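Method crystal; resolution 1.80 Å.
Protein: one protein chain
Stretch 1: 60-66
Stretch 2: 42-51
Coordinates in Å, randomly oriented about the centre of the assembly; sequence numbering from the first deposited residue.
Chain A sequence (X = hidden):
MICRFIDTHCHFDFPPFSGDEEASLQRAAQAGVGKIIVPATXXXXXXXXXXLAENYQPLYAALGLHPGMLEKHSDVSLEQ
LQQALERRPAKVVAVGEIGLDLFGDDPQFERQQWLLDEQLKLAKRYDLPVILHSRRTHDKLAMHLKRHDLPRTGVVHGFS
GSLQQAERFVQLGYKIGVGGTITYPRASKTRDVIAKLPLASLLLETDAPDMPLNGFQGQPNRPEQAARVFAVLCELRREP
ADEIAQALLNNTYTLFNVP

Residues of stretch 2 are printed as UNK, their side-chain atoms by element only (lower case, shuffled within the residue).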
# COMPACT_ATOMS: atom_id res chain seq x y z
N TYR A 60 -11.50 3.51 0.18
CA TYR A 60 -11.22 3.45 1.59
C TYR A 60 -9.96 4.25 1.75
O TYR A 60 -9.20 4.44 0.77
CB TYR A 60 -11.02 2.00 2.00
CG TYR A 60 -12.33 1.25 2.12
CD1 TYR A 60 -12.89 1.01 3.38
CD2 TYR A 60 -13.02 0.82 0.99
CE1 TYR A 60 -14.12 0.37 3.52
CE2 TYR A 60 -14.26 0.16 1.12
CZ TYR A 60 -14.80 -0.05 2.39
OH TYR A 60 -16.02 -0.67 2.55
N ALA A 61 -9.69 4.67 2.98
CA ALA A 61 -8.51 5.52 3.18
C ALA A 61 -7.55 5.09 4.27
O ALA A 61 -7.90 4.29 5.14
CB ALA A 61 -9.01 6.93 3.49
N ALA A 62 -6.33 5.64 4.19
CA ALA A 62 -5.30 5.49 5.21
C ALA A 62 -4.75 6.93 5.34
O ALA A 62 -4.68 7.67 4.33
CB ALA A 62 -4.21 4.53 4.77
N LEU A 63 -4.40 7.34 6.56
CA LEU A 63 -3.85 8.67 6.83
C LEU A 63 -2.48 8.45 7.43
O LEU A 63 -2.27 7.57 8.29
CB LEU A 63 -4.72 9.44 7.84
CG LEU A 63 -6.18 9.66 7.44
CD1 LEU A 63 -6.89 10.42 8.57
CD2 LEU A 63 -6.22 10.44 6.11
N GLY A 64 -1.53 9.26 6.98
CA GLY A 64 -0.18 9.11 7.45
C GLY A 64 0.69 10.08 6.67
O GLY A 64 0.24 10.73 5.70
N LEU A 65 1.96 10.10 7.05
CA LEU A 65 2.93 11.02 6.46
C LEU A 65 4.05 10.23 5.76
O LEU A 65 4.83 9.56 6.42
CB LEU A 65 3.49 11.87 7.62
CG LEU A 65 2.45 12.54 8.54
CD1 LEU A 65 3.14 13.18 9.74
CD2 LEU A 65 1.68 13.63 7.78
N HIS A 66 4.09 10.34 4.43
CA HIS A 66 5.00 9.65 3.52
C HIS A 66 6.45 10.14 3.62
O HIS A 66 6.69 11.35 3.67
CB HIS A 66 4.44 9.82 2.08
CG HIS A 66 5.00 8.85 1.08
ND1 HIS A 66 6.33 8.82 0.73
CD2 HIS A 66 4.37 7.97 0.25
CE1 HIS A 66 6.51 7.96 -0.27
NE2 HIS A 66 5.33 7.44 -0.58
N UNK A 42 0.60 13.30 3.11
CA UNK A 42 0.93 14.42 3.98
C UNK A 42 -0.33 15.03 4.53
O UNK A 42 -1.39 14.91 3.92
c UNK A 42 1.68 17.32 1.41
o UNK A 42 2.05 17.14 0.24
c UNK A 42 1.71 15.50 3.20
o UNK A 42 1.96 18.35 2.07
c UNK A 42 0.89 16.19 2.09
N UNK A 43 -0.20 15.75 5.64
CA UNK A 43 -1.35 16.33 6.34
C UNK A 43 -2.20 17.24 5.48
O UNK A 43 -3.40 17.28 5.63
c UNK A 43 -0.88 17.08 7.61
N UNK A 44 -1.57 17.98 4.58
CA UNK A 44 -2.33 18.87 3.72
C UNK A 44 -3.31 18.11 2.82
O UNK A 44 -4.29 18.69 2.36
c UNK A 44 -2.07 20.48 1.79
c UNK A 44 -1.12 21.42 1.07
o UNK A 44 -0.08 20.95 0.57
o UNK A 44 -1.43 22.63 1.02
c UNK A 44 -1.38 19.72 2.89
N UNK A 45 -3.05 16.82 2.58
CA UNK A 45 -3.96 16.00 1.75
C UNK A 45 -4.95 15.16 2.58
O UNK A 45 -5.75 14.42 1.99
c UNK A 45 -2.30 15.78 -0.13
c UNK A 45 -3.16 15.05 0.85
n UNK A 45 -1.30 15.10 -0.73
o UNK A 45 -2.53 16.95 -0.37
N UNK A 46 -4.92 15.25 3.91
CA UNK A 46 -5.88 14.44 4.71
C UNK A 46 -7.35 14.70 4.36
O UNK A 46 -8.15 13.76 4.22
c UNK A 46 -2.86 13.80 8.64
c UNK A 46 -5.69 14.66 6.23
c UNK A 46 -2.02 13.05 7.82
c UNK A 46 -3.54 13.34 5.97
c UNK A 46 -2.36 12.82 6.49
c UNK A 46 -4.40 14.11 6.78
c UNK A 46 -4.05 14.33 8.10
N UNK A 47 -7.72 15.96 4.22
CA UNK A 47 -9.09 16.30 3.90
C UNK A 47 -9.56 15.70 2.59
O UNK A 47 -10.64 15.14 2.54
c UNK A 47 -9.27 17.83 3.86
N UNK A 48 -8.77 15.82 1.53
CA UNK A 48 -9.20 15.28 0.25
C UNK A 48 -9.26 13.73 0.21
O UNK A 48 -10.08 13.15 -0.52
n UNK A 48 -2.95 15.18 -3.62
c UNK A 48 -8.31 15.84 -0.85
c UNK A 48 -6.90 15.26 -0.95
c UNK A 48 -4.00 15.89 -3.27
c UNK A 48 -6.11 16.07 -2.01
n UNK A 48 -4.87 15.40 -2.40
n UNK A 48 -4.22 17.08 -3.84
N UNK A 49 -8.39 13.07 0.98
CA UNK A 49 -8.40 11.62 1.02
C UNK A 49 -9.62 11.18 1.83
O UNK A 49 -10.33 10.25 1.44
c UNK A 49 -7.14 9.53 1.92
c UNK A 49 -7.07 11.08 1.63
c UNK A 49 -5.96 11.33 0.63
N UNK A 50 -9.89 11.88 2.93
CA UNK A 50 -11.06 11.53 3.75
C UNK A 50 -12.33 11.77 2.93
O UNK A 50 -13.27 10.99 3.00
c UNK A 50 -10.53 12.72 7.43
c UNK A 50 -10.10 10.51 6.43
c UNK A 50 -11.12 12.36 5.03
c UNK A 50 -10.11 12.01 6.15
N UNK A 51 -12.36 12.86 2.16
CA UNK A 51 -13.54 13.16 1.34
C UNK A 51 -13.76 12.06 0.31
O UNK A 51 -14.89 11.66 0.07
c UNK A 51 -13.40 14.51 0.62

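Position 42 has three side-chain carbons in a row, the third carrying two oxygens. Its CA-to-CB bond points away from stretch 1, so the backbone makes the approach: CA lies 4.0 Å from L65 CD2. The composition is a carboxylate on a two-carbon arm, hence E42; a carboxylate oxygen is hydrogen-bonded elsewhere in the structure.

Position 43 has a single side-chain carbon. L65 CD2 lies 3.6 Å from its backbone N and 4.3 Å from its CB. One carbon makes it A43.

At position 44 three carbons again end in two oxygens, and they are exposed and touch nothing on stretch 1, giving E44. Position 45 has two carbons, the second bearing one oxygen and one nitrogen, and its side chain makes no contact with stretch 1. The amide identifies N45. Its backbone N donates to E42 O at 2.9 Å.

Position 46 shows one carbon followed by a six-carbon ring without a heteroatom. L63 CB lies over one face of the ring, G64 O sits at the edge, near the ring plane, and L65 CD2 approaches obliquely. The all-carbon ring defines F46. With chi1 at -69° (m), the ring comes nearer to stretch 1 than its sideways CA-to-CB bond alone would suggest. G64 O is 3.4 Å from F46 CE1, and L65 CD2 is 3.7 Å from F46 CZ.

Position 47 carries one carbon, pointing away: A47. Position 48 has three carbons, a nitrogen, and a carbon bearing two more nitrogens, a guanidinium group out of reach of stretch 1; this is R48.

Position 49 has one carbon carrying two others. Its CA-to-CB bond points toward the strand, and one of the two branch carbons touches A61 and A62. The beta-branched pattern is that of V49, whose CG1 lies 3.6 Å from A61 CB and 3.9 Å from A62 O.

Position 50 has four carbons forked at the second, and a terminal carbon of the fork meets the L63 side chain, hence L50. Its CD2 meets L63 CD1 at 3.9 Å. Position 51, with one carbon and no contact, is A51.

The contact works by apolar packing. Strand 60-63 and helix 46-51 run nearly antiparallel, at 157°, with axes 8.1 Å apart at closest approach. A61 and L63 point toward the helix, whereas the intervening A62 points away, in the usual alternation of a strand. L63 reaches F46, V49 and L50, its CD2 lying 4.0 Å from F46 CD1. No hydrogen bond crosses the 412 Å² of buried surface, and G64 O, buried beside the F46 ring, has no polar partner in the model.

Stretch 2 42-51: EAENFARVLA
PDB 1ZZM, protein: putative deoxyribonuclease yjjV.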